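Local coordinates for segregation protein (PDB 2BEJ), which hydrolyses ATP and binds double-stranded DNA cooperatively and ATP-dependently as nucleoprotein filaments, probably to partition chromosomes, at residues L27-A32 with G219-Q224; G173-M178 with K200-V205; P207-L212 with P227-A232. All blocks are in the same frame, centred on the assembly; numbering follows the deposited sequence.

Contact 1. Residues L27-A32 with G219-Q224; sequences LAAYLA and GKTIAQ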
loop_
_atom_site.group_PDB
_atom_site.type_symbol
_atom_site.label_atom_id
_atom_site.label_comp_id
_atom_site.label_asym_id
_atom_site.label_seq_id
_atom_site.Cartn_x
_atom_site.Cartn_y
_atom_site.Cartn_z
ATOM N N LEU A 27 -4.285 -14.957 -1.633
ATOM C CA LEU A 27 -3.233 -14.936 -0.614
ATOM C C LEU A 27 -2.469 -16.255 -0.556
ATOM O O LEU A 27 -1.246 -16.259 -0.494
ATOM C CB LEU A 27 -3.785 -14.614 0.778
ATOM C CG LEU A 27 -3.903 -13.152 1.171
ATOM C CD1 LEU A 27 -4.298 -13.045 2.640
ATOM C CD2 LEU A 27 -2.566 -12.406 0.873
ATOM N N ALA A 28 -3.197 -17.369 -0.557
ATOM C CA ALA A 28 -2.573 -18.685 -0.616
ATOM C C ALA A 28 -1.674 -18.797 -1.841
ATOM O O ALA A 28 -0.512 -19.188 -1.720
ATOM C CB ALA A 28 -3.638 -19.781 -0.615
ATOM N N ALA A 29 -2.203 -18.435 -3.010
ATOM C CA ALA A 29 -1.438 -18.448 -4.261
ATOM C C ALA A 29 -0.107 -17.714 -4.146
ATOM O O ALA A 29 0.917 -18.227 -4.595
ATOM C CB ALA A 29 -2.253 -17.876 -5.418
ATOM N N TYR A 30 -0.115 -16.525 -3.547
ATOM C CA TYR A 30 1.110 -15.726 -3.485
ATOM C C TYR A 30 1.999 -15.990 -2.263
ATOM O O TYR A 30 3.211 -15.787 -2.329
ATOM C CB TYR A 30 0.832 -14.236 -3.697
ATOM C CG TYR A 30 0.429 -13.928 -5.124
ATOM C CD1 TYR A 30 1.368 -13.982 -6.163
ATOM C CD2 TYR A 30 -0.885 -13.597 -5.442
ATOM C CE1 TYR A 30 1.000 -13.714 -7.480
ATOM C CE2 TYR A 30 -1.262 -13.318 -6.746
ATOM C CZ TYR A 30 -0.318 -13.385 -7.764
ATOM O OH TYR A 30 -0.694 -13.109 -9.064
ATOM N N LEU A 31 1.410 -16.454 -1.162
ATOM C CA LEU A 31 2.216 -16.880 -0.021
ATOM C C LEU A 31 2.995 -18.162 -0.336
ATOM O O LEU A 31 4.134 -18.314 0.109
ATOM C CB LEU A 31 1.371 -17.056 1.243
ATOM C CG LEU A 31 0.791 -15.795 1.903
ATOM C CD1 LEU A 31 -0.251 -16.184 2.978
ATOM C CD2 LEU A 31 1.858 -14.898 2.485
ATOM N N ALA A 32 2.380 -19.078 -1.090
ATOM C CA ALA A 32 3.078 -20.282 -1.571
ATOM C C ALA A 32 4.253 -19.881 -2.450
ATOM O O ALA A 32 5.359 -20.420 -2.321
ATOM C CB ALA A 32 2.135 -21.177 -2.340
ATOM N N GLY A 219 -11.817 -22.107 -12.149
ATOM C CA GLY A 219 -11.175 -22.914 -11.107
ATOM C C GLY A 219 -9.695 -22.616 -10.912
ATOM O O GLY A 219 -8.928 -23.488 -10.501
ATOM N N LYS A 220 -9.291 -21.384 -11.209
ATOM C CA LYS A 220 -7.890 -20.987 -11.091
ATOM C C LYS A 220 -7.702 -19.744 -10.227
ATOM O O LYS A 220 -8.575 -18.879 -10.178
ATOM C CB LYS A 220 -7.278 -20.754 -12.473
ATOM C CG LYS A 220 -7.125 -22.022 -13.295
ATOM C CD LYS A 220 -6.463 -21.741 -14.622
ATOM C CE LYS A 220 -6.397 -23.008 -15.471
ATOM N NZ LYS A 220 -5.451 -22.830 -16.618
ATOM N N THR A 221 -6.556 -19.673 -9.546
ATOM C CA THR A 221 -6.139 -18.471 -8.830
ATOM C C THR A 221 -5.794 -17.403 -9.860
ATOM O O THR A 221 -5.549 -17.722 -11.030
ATOM C CB THR A 221 -4.887 -18.725 -7.950
ATOM O OG1 THR A 221 -3.737 -18.906 -8.785
ATOM C CG2 THR A 221 -5.078 -19.964 -7.067
ATOM N N ILE A 222 -5.753 -16.142 -9.429
ATOM C CA ILE A 222 -5.445 -15.044 -10.340
ATOM C C ILE A 222 -4.022 -15.170 -10.875
ATOM O O ILE A 222 -3.710 -14.657 -11.949
ATOM C CB ILE A 222 -5.711 -13.636 -9.691
ATOM C CG1 ILE A 222 -5.912 -12.554 -10.761
ATOM C CG2 ILE A 222 -4.606 -13.254 -8.686
ATOM C CD1 ILE A 222 -7.101 -12.813 -11.700
ATOM N N ALA A 223 -3.168 -15.873 -10.135
ATOM C CA ALA A 223 -1.787 -16.087 -10.557
ATOM C C ALA A 223 -1.717 -17.056 -11.733
ATOM O O ALA A 223 -0.837 -16.941 -12.583
ATOM C CB ALA A 223 -0.948 -16.589 -9.401
ATOM N N GLN A 224 -2.644 -18.014 -11.761
ATOM C CA GLN A 224 -2.804 -18.930 -12.888
ATOM C C GLN A 224 -3.593 -18.272 -14.021
ATOM O O GLN A 224 -3.203 -18.354 -15.186
ATOM C CB GLN A 224 -3.539 -20.193 -12.448
ATOM C CG GLN A 224 -2.878 -20.994 -11.344
ATOM C CD GLN A 224 -3.761 -22.137 -10.863
ATOM O OE1 GLN A 224 -4.786 -21.918 -10.213
ATOM N NE2 GLN A 224 -3.364 -23.366 -11.182
#
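Ala29 and Tyr30, neighbours on helix 20-33, meet the start of the short helix 222-225 at Thr221, Ile222 and Ala223. All direct contact between the segments is apolar or van der Waals. The methyl of Ala29 faces Thr221, with Ala29 CB 3.8 Å from Thr221 CB and at a similar distance from the hydroxyl and methyl branches. Tyr30 makes the other half of the contact with the far end of its ring. Its CG is anti to the carbonyl carbon (chi1 -70°), which brings the end of the ring to the start of helix 222-225. There Ile222 CG2 lies at the ring edge, 3.9 Å from Tyr30 CE2, while Ala223 CB comes in obliquely, 3.5 Å from Tyr30 OH.

The polar bonds lie within 219-224, where Thr221 and Gln224 form a capping box. The amide of Thr221 gives a bond to Gln224 OE1 (N to OE1 2.9 Å, 158° at the hydrogen), in the carbonyl plane and on a lone pair. In return Gln224 N reaches Thr221 OG1 at 3.3 Å, and Ala223 N adds a weak bond to the same oxygen. The strongest polar partner of the Thr221 hydroxyl lies outside the segments, Asp78 OD1, so the atom beside Ala29 is satisfied.

Asn26, one turn before Tyr30, takes the Ile222 amide through its OD1 and so ties helix 20-33 to the cap by a polar link. Tyr30 is also packed by Ala232, Arg236 and Ala239 of helix 230-248, and the buried flank of Leu27, Ala28 and Leu31 rests on strand 114-118 of the central sheet.

Contact 2. Residues G173-M178 with K200-V205; sequences GILVTM and KVFWTV. With ADP (adenosine-5'-diphosphate), chain B.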
loop_
_atom_site.group_PDB
_atom_site.type_symbol
_atom_site.label_atom_id
_atom_site.label_comp_id
_atom_site.label_asym_id
_atom_site.label_seq_id
_atom_site.Cartn_x
_atom_site.Cartn_y
_atom_site.Cartn_z
ATOM N N GLY A 173 -5.563 -7.245 9.938
ATOM C CA GLY A 173 -5.879 -6.053 9.180
ATOM C C GLY A 173 -7.244 -6.013 8.535
ATOM O O GLY A 173 -7.907 -7.035 8.373
ATOM N N ILE A 174 -7.650 -4.800 8.190
ATOM C CA ILE A 174 -8.843 -4.554 7.421
ATOM C C ILE A 174 -8.373 -4.366 5.985
ATOM O O ILE A 174 -7.487 -3.552 5.720
ATOM C CB ILE A 174 -9.579 -3.290 7.934
ATOM C CG1 ILE A 174 -10.051 -3.491 9.381
ATOM C CG2 ILE A 174 -10.744 -2.925 7.017
ATOM C CD1 ILE A 174 -10.252 -2.186 10.139
ATOM N N LEU A 175 -8.952 -5.133 5.064
ATOM C CA LEU A 175 -8.568 -5.076 3.671
ATOM C C LEU A 175 -9.678 -4.477 2.808
ATOM O O LEU A 175 -10.774 -5.035 2.739
ATOM C CB LEU A 175 -8.258 -6.482 3.173
ATOM C CG LEU A 175 -7.954 -6.623 1.680
ATOM C CD1 LEU A 175 -6.578 -6.015 1.337
ATOM C CD2 LEU A 175 -8.028 -8.092 1.273
ATOM N N VAL A 176 -9.385 -3.367 2.130
ATOM C CA VAL A 176 -10.334 -2.789 1.172
ATOM C C VAL A 176 -10.263 -3.597 -0.127
ATOM O O VAL A 176 -9.205 -3.693 -0.750
ATOM C CB VAL A 176 -10.047 -1.288 0.914
ATOM C CG1 VAL A 176 -11.087 -0.688 -0.037
ATOM C CG2 VAL A 176 -9.989 -0.507 2.228
ATOM N N THR A 177 -11.389 -4.203 -0.501
ATOM C CA THR A 177 -11.498 -5.046 -1.685
ATOM C C THR A 177 -12.500 -4.448 -2.673
ATOM O O THR A 177 -13.313 -3.608 -2.296
ATOM C CB THR A 177 -11.997 -6.493 -1.339
ATOM O OG1 THR A 177 -13.322 -6.431 -0.791
ATOM C CG2 THR A 177 -11.082 -7.163 -0.347
ATOM N N MET A 178 -12.434 -4.899 -3.926
ATOM C CA MET A 178 -13.343 -4.452 -4.999
ATOM C C MET A 178 -13.432 -2.929 -5.077
ATOM O O MET A 178 -14.511 -2.361 -5.252
ATOM C CB MET A 178 -14.741 -5.048 -4.825
ATOM C CG MET A 178 -14.737 -6.530 -4.670
ATOM S SD MET A 178 -16.394 -7.171 -4.503
ATOM C CE MET A 178 -16.113 -8.384 -3.230
ATOM N N LYS A 200 -4.743 -0.111 11.272
ATOM C CA LYS A 200 -5.459 -1.378 11.122
ATOM C C LYS A 200 -5.838 -1.668 9.674
ATOM O O LYS A 200 -6.000 -2.831 9.308
ATOM C CB LYS A 200 -6.712 -1.421 12.004
ATOM C CG LYS A 200 -6.419 -1.410 13.504
ATOM C CD LYS A 200 -7.667 -1.037 14.284
ATOM C CE LYS A 200 -7.349 -0.889 15.767
ATOM N NZ LYS A 200 -8.610 -0.679 16.503
ATOM N N VAL A 201 -5.972 -0.624 8.855
ATOM C CA VAL A 201 -6.290 -0.806 7.438
ATOM C C VAL A 201 -5.012 -1.082 6.612
ATOM O O VAL A 201 -4.050 -0.301 6.649
ATOM C CB VAL A 201 -7.041 0.417 6.867
ATOM C CG1 VAL A 201 -7.583 0.110 5.479
ATOM C CG2 VAL A 201 -8.187 0.798 7.799
ATOM N N PHE A 202 -5.000 -2.197 5.885
ATOM C CA PHE A 202 -3.854 -2.522 5.025
ATOM C C PHE A 202 -3.626 -1.377 4.037
ATOM O O PHE A 202 -4.578 -0.745 3.592
ATOM C CB PHE A 202 -4.101 -3.798 4.225
ATOM C CG PHE A 202 -3.917 -5.067 5.006
ATOM C CD1 PHE A 202 -2.639 -5.504 5.361
ATOM C CD2 PHE A 202 -5.015 -5.840 5.355
ATOM C CE1 PHE A 202 -2.450 -6.697 6.065
ATOM C CE2 PHE A 202 -4.859 -7.035 6.059
ATOM C CZ PHE A 202 -3.566 -7.468 6.417
ATOM N N TRP A 203 -2.375 -1.135 3.662
ATOM C CA TRP A 203 -2.118 -0.152 2.615
ATOM C C TRP A 203 -2.454 -0.672 1.222
ATOM O O TRP A 203 -2.907 0.085 0.370
ATOM C CB TRP A 203 -0.684 0.375 2.698
ATOM C CG TRP A 203 -0.553 1.257 3.872
ATOM C CD1 TRP A 203 -0.015 0.932 5.074
ATOM C CD2 TRP A 203 -1.069 2.591 4.002
ATOM N NE1 TRP A 203 -0.125 1.993 5.942
ATOM C CE2 TRP A 203 -0.774 3.025 5.310
ATOM C CE3 TRP A 203 -1.744 3.463 3.135
ATOM C CZ2 TRP A 203 -1.112 4.302 5.772
ATOM C CZ3 TRP A 203 -2.093 4.732 3.599
ATOM C CH2 TRP A 203 -1.777 5.134 4.909
ATOM N N THR A 204 -2.241 -1.968 1.012
ATOM C CA THR A 204 -2.610 -2.620 -0.238
ATOM C C THR A 204 -4.144 -2.730 -0.311
ATOM O O THR A 204 -4.798 -3.181 0.635
ATOM C CB THR A 204 -1.983 -4.014 -0.336
ATOM O OG1 THR A 204 -0.570 -3.912 -0.106
ATOM C CG2 THR A 204 -2.218 -4.610 -1.719
ATOM N N VAL A 205 -4.680 -2.292 -1.445
ATOM C CA VAL A 205 -6.103 -2.253 -1.720
ATOM C C VAL A 205 -6.329 -3.083 -2.990
ATOM O O VAL A 205 -5.557 -2.983 -3.945
ATOM C CB VAL A 205 -6.553 -0.789 -1.952
ATOM C CG1 VAL A 205 -7.984 -0.731 -2.429
ATOM C CG2 VAL A 205 -6.393 0.026 -0.668
HETATM P PB ADP B . -17.169 -13.679 0.042
HETATM O O1B ADP B . -16.362 -14.946 0.066
HETATM O O2B ADP B . -16.772 -12.665 1.087
HETATM O O3B ADP B . -18.656 -13.934 0.001
HETATM P PA ADP B . -16.142 -13.669 -2.647
HETATM O O1A ADP B . -16.661 -15.075 -2.834
HETATM O O2A ADP B . -14.647 -13.521 -2.531
HETATM O O3A ADP B . -16.855 -12.967 -1.371
HETATM O "O5'" ADP B . -16.638 -12.721 -3.821
HETATM C "C5'" ADP B . -18.005 -12.647 -4.224
HETATM C "C4'" ADP B . -18.019 -12.414 -5.731
HETATM O "O4'" ADP B . -17.360 -11.174 -6.041
HETATM C "C3'" ADP B . -17.244 -13.511 -6.442
HETATM O "O3'" ADP B . -17.878 -13.812 -7.691
HETATM C "C2'" ADP B . -15.901 -12.888 -6.741
HETATM O "O2'" ADP B . -15.320 -13.461 -7.913
HETATM C "C1'" ADP B . -16.221 -11.408 -6.887
HETATM N N9 ADP B . -15.048 -10.579 -6.494
HETATM C C8 ADP B . -14.349 -10.661 -5.341
HETATM N N7 ADP B . -13.333 -9.761 -5.317
HETATM C C5 ADP B . -13.376 -9.079 -6.475
HETATM C C6 ADP B . -12.605 -7.975 -7.102
HETATM N N6 ADP B . -11.551 -7.405 -6.471
HETATM N N1 ADP B . -12.984 -7.556 -8.330
HETATM C C2 ADP B . -14.034 -8.101 -8.980
HETATM N N3 ADP B . -14.780 -9.100 -8.471
HETATM C C4 ADP B . -14.511 -9.620 -7.243
HETATM O O HOH W 1 -6.699 -2.265 2.139
#
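Ile174 is gripped from both ends of its backbone by residues 200-205, which run parallel to strand 170-177 and extend the sheet by a single bridge to Val201. Ile174 N donates to Lys200 O (2.8 Å, 167°) and Ile174 O receives Phe202 N (2.8 Å, 162°), the two-sided pattern of a parallel bridge.

Packing is tight where the Phe202 ring meets Gly173. With CG anti to the carbonyl carbon (chi1 -78°), the ring leans across the strand and Phe202 CE2 comes obliquely to 3.4 Å of Gly173 CA, where there is no side chain in the way. Leu175 CB touches Phe202 CD2 obliquely, and Val242 of helix 230-248 packs on the ring, with which Arg245 makes a cation-pi contact. Further along, Val176 and Val205 lie side by side, CG1 to CG1 at 3.9 Å, while the side chains of Val176 and Val201 cross at a slant, Val176 CG2 meeting Val201 CG1.

The Lys200 side chain is the loose part: Lys200 CB meets Ile174 CD1, then the extended, exposed chain leads away, although its carbonyl is held. Between the bridge and Val205 the backbones part, and a water fills in: it accepts from Val176 N and donates to Phe202 O and to Thr204 O, the last at 2.6 Å. Trp203 packs on Glu241 of the second subunit.

Farther along the same segment, Met178 touches adenine, its CG 3.4 Å from C5 of ADP. Direct bonds thus serve Ile174 N and O and the water Val176 N, with Ile206 a further backbone partner of Val176, while the surrounding side chains are mostly aliphatic and aromatic.

Contact 3. Residues P207-L212 with P227-A232; sequences PRNVRL and PTSPGA. With ADP (adenosine-5'-diphosphate), chain B.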
loop_
_atom_site.group_PDB
_atom_site.type_symbol
_atom_site.label_atom_id
_atom_site.label_comp_id
_atom_site.label_asym_id
_atom_site.label_seq_id
_atom_site.Cartn_x
_atom_site.Cartn_y
_atom_site.Cartn_z
ATOM N N PRO A 207 -8.237 -3.894 -6.311
ATOM C CA PRO A 207 -9.099 -3.254 -7.302
ATOM C C PRO A 207 -10.229 -4.176 -7.727
ATOM O O PRO A 207 -10.051 -5.397 -7.790
ATOM C CB PRO A 207 -8.155 -3.011 -8.490
ATOM C CG PRO A 207 -7.104 -4.091 -8.350
ATOM C CD PRO A 207 -6.920 -4.263 -6.871
ATOM N N ARG A 208 -11.393 -3.595 -7.983
ATOM C CA ARG A 208 -12.433 -4.306 -8.715
ATOM C C ARG A 208 -11.895 -4.494 -10.129
ATOM O O ARG A 208 -11.525 -3.523 -10.804
ATOM C CB ARG A 208 -13.760 -3.535 -8.718
ATOM C CG ARG A 208 -14.918 -4.274 -9.425
ATOM C CD ARG A 208 -16.286 -3.875 -8.867
ATOM N NE ARG A 208 -17.281 -4.942 -9.036
ATOM C CZ ARG A 208 -17.696 -5.766 -8.068
ATOM N NH1 ARG A 208 -17.218 -5.660 -6.832
ATOM N NH2 ARG A 208 -18.604 -6.705 -8.331
ATOM N N ASN A 209 -11.837 -5.754 -10.558
ATOM C CA ASN A 209 -11.270 -6.115 -11.843
ATOM C C ASN A 209 -11.923 -7.391 -12.377
ATOM O O ASN A 209 -12.065 -8.378 -11.654
ATOM C CB ASN A 209 -9.754 -6.279 -11.710
ATOM C CG ASN A 209 -9.080 -6.591 -13.026
ATOM O OD1 ASN A 209 -8.790 -7.748 -13.317
ATOM N ND2 ASN A 209 -8.833 -5.562 -13.834
ATOM N N VAL A 210 -12.329 -7.348 -13.646
ATOM C CA VAL A 210 -13.006 -8.461 -14.306
ATOM C C VAL A 210 -12.251 -9.793 -14.207
ATOM O O VAL A 210 -12.860 -10.844 -14.011
ATOM C CB VAL A 210 -13.375 -8.112 -15.788
ATOM C CG1 VAL A 210 -12.145 -8.111 -16.701
ATOM C CG2 VAL A 210 -14.439 -9.055 -16.317
ATOM N N ARG A 211 -10.929 -9.745 -14.327
ATOM C CA ARG A 211 -10.114 -10.954 -14.265
ATOM C C ARG A 211 -10.216 -11.683 -12.923
ATOM O O ARG A 211 -10.179 -12.917 -12.893
ATOM C CB ARG A 211 -8.657 -10.648 -14.628
ATOM C CG ARG A 211 -8.457 -10.289 -16.100
ATOM C CD ARG A 211 -8.558 -11.531 -16.964
ATOM N NE ARG A 211 -8.490 -11.267 -18.399
ATOM C CZ ARG A 211 -7.389 -10.905 -19.055
ATOM N NH1 ARG A 211 -6.239 -10.715 -18.408
ATOM N NH2 ARG A 211 -7.446 -10.711 -20.368
ATOM N N LEU A 212 -10.350 -10.923 -11.830
ATOM C CA LEU A 212 -10.570 -11.502 -10.497
ATOM C C LEU A 212 -11.932 -12.175 -10.385
ATOM O O LEU A 212 -12.043 -13.255 -9.808
ATOM C CB LEU A 212 -10.421 -10.455 -9.384
ATOM C CG LEU A 212 -9.008 -10.106 -8.890
ATOM C CD1 LEU A 212 -9.042 -8.831 -8.058
ATOM C CD2 LEU A 212 -8.375 -11.251 -8.094
ATOM N N PRO A 227 -1.877 -13.405 -14.520
ATOM C CA PRO A 227 -0.731 -13.057 -13.664
ATOM C C PRO A 227 -0.234 -11.604 -13.720
ATOM O O PRO A 227 0.460 -11.163 -12.792
ATOM C CB PRO A 227 0.370 -14.008 -14.159
ATOM C CG PRO A 227 -0.007 -14.323 -15.536
ATOM C CD PRO A 227 -1.500 -14.403 -15.533
ATOM N N THR A 228 -0.560 -10.874 -14.787
ATOM C CA THR A 228 -0.176 -9.464 -14.880
ATOM C C THR A 228 -1.353 -8.493 -14.751
ATOM O O THR A 228 -1.199 -7.290 -14.988
ATOM C CB THR A 228 0.609 -9.142 -16.174
ATOM O OG1 THR A 228 -0.167 -9.525 -17.318
ATOM C CG2 THR A 228 1.959 -9.856 -16.187
ATOM N N SER A 229 -2.519 -9.018 -14.373
ATOM C CA SER A 229 -3.704 -8.192 -14.198
ATOM C C SER A 229 -3.631 -7.350 -12.898
ATOM O O SER A 229 -2.842 -7.647 -11.994
ATOM C CB SER A 229 -4.967 -9.056 -14.248
ATOM O OG SER A 229 -5.039 -9.943 -13.145
ATOM N N PRO A 230 -4.424 -6.267 -12.814
ATOM C CA PRO A 230 -4.313 -5.397 -11.634
ATOM C C PRO A 230 -4.498 -6.141 -10.302
ATOM O O PRO A 230 -3.825 -5.824 -9.322
ATOM C CB PRO A 230 -5.425 -4.370 -11.862
ATOM C CG PRO A 230 -5.574 -4.326 -13.355
ATOM C CD PRO A 230 -5.411 -5.753 -13.781
ATOM N N GLY A 231 -5.377 -7.139 -10.295
ATOM C CA GLY A 231 -5.678 -7.948 -9.110
ATOM C C GLY A 231 -4.555 -8.871 -8.678
ATOM O O GLY A 231 -4.410 -9.157 -7.488
ATOM N N ALA A 232 -3.772 -9.339 -9.649
ATOM C CA ALA A 232 -2.638 -10.209 -9.394
ATOM C C ALA A 232 -1.513 -9.436 -8.699
ATOM O O ALA A 232 -1.010 -9.877 -7.666
ATOM C CB ALA A 232 -2.147 -10.856 -10.716
HETATM P PB ADP B . -17.169 -13.679 0.042
HETATM O O1B ADP B . -16.362 -14.946 0.066
HETATM O O2B ADP B . -16.772 -12.665 1.087
HETATM O O3B ADP B . -18.656 -13.934 0.001
HETATM P PA ADP B . -16.142 -13.669 -2.647
HETATM O O1A ADP B . -16.661 -15.075 -2.834
HETATM O O2A ADP B . -14.647 -13.521 -2.531
HETATM O O3A ADP B . -16.855 -12.967 -1.371
HETATM O "O5'" ADP B . -16.638 -12.721 -3.821
HETATM C "C5'" ADP B . -18.005 -12.647 -4.224
HETATM C "C4'" ADP B . -18.019 -12.414 -5.731
HETATM O "O4'" ADP B . -17.360 -11.174 -6.041
HETATM C "C3'" ADP B . -17.244 -13.511 -6.442
HETATM O "O3'" ADP B . -17.878 -13.812 -7.691
HETATM C "C2'" ADP B . -15.901 -12.888 -6.741
HETATM O "O2'" ADP B . -15.320 -13.461 -7.913
HETATM C "C1'" ADP B . -16.221 -11.408 -6.887
HETATM N N9 ADP B . -15.048 -10.579 -6.494
HETATM C C8 ADP B . -14.349 -10.661 -5.341
HETATM N N7 ADP B . -13.333 -9.761 -5.317
HETATM C C5 ADP B . -13.376 -9.079 -6.475
HETATM C C6 ADP B . -12.605 -7.975 -7.102
HETATM N N6 ADP B . -11.551 -7.405 -6.471
HETATM N N1 ADP B . -12.984 -7.556 -8.330
HETATM C C2 ADP B . -14.034 -8.101 -8.980
HETATM N N3 ADP B . -14.780 -9.100 -8.471
HETATM C C4 ADP B . -14.511 -9.620 -7.243
HETATM O O HOH W 2 -7.224 -8.684 -11.701
#
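Asn209 holds its side chain CG opposite the backbone N (chi1 -177°), which sends the amide out to the ring of Pro230, and Leu212, with CG opposite the carbonyl carbon (chi1 -82°), reaches Gly231 with its CD1. Residues 207-212 are the adenine-binding loop and the start of helix 210-214 in this ParA-family P-loop ATPase, packed here against the N-terminal end of helix 230-248. Asn209 and Ser229 are the N-cap residues of the two helices that meet.

The side chains of Asn209 and Pro230 cross at about a right angle, with Asn209 ND2 3.4 Å from Pro230 CD. The other branch of the amide, OD1, caps helix 210-214 through a weak bond from Arg211 N. Beside it Pro207 CG rests on Pro230 CB at 3.9 Å, and Arg211 CB skirts Ser229, whose hydroxyl is hydrogen-bonded to Ala226 O. Leu212 CD1 approaches Gly231 CA to 3.6 Å, where a backbone without a side chain leaves the methyl close access to the helix.

A water accepts from Gly231 N and donates to Ser229 OG; a link on to Asn209 OD1 is doubtful, being too short.

The same loop also binds the base. Pro207 O takes the exocyclic amine of ADP, N6 to O 2.8 Å and nearly straight at 176°, while Asn209 N donates to ADP N1 at 3.1 Å; an acceptor and a donor thus read the hydrogen-bonding edge of adenine. Adenine C2 lies over one face of the Arg208 guanidinium. Leu212 serves both sides at once: the methyl CD1 that touches Gly231 also lies 3.3 Å from N6 of ADP.

Overall arrangement
Contacts 1 and 2 are largely buried, whereas contact 3 lies farther from the chain's centre and has exposed residues at its margin. Contacts 1 and 3 are neighbours, touching where Ile222 packs on Arg211 and Ser229, and together they bring helices 20-33, 210-214, 222-225 and 230-248 together, with only contact 3 of the two touching ADP. Contact 2 belongs to the sheet, at its outermost strand 170-177, and joins contact 3 through ADP, which both reach; each also approaches the second subunit. Chemistry follows place: a backbone bridge with apolar packing in the sheet, apolar packing with helix caps in the other two, and direct base recognition in contact 3.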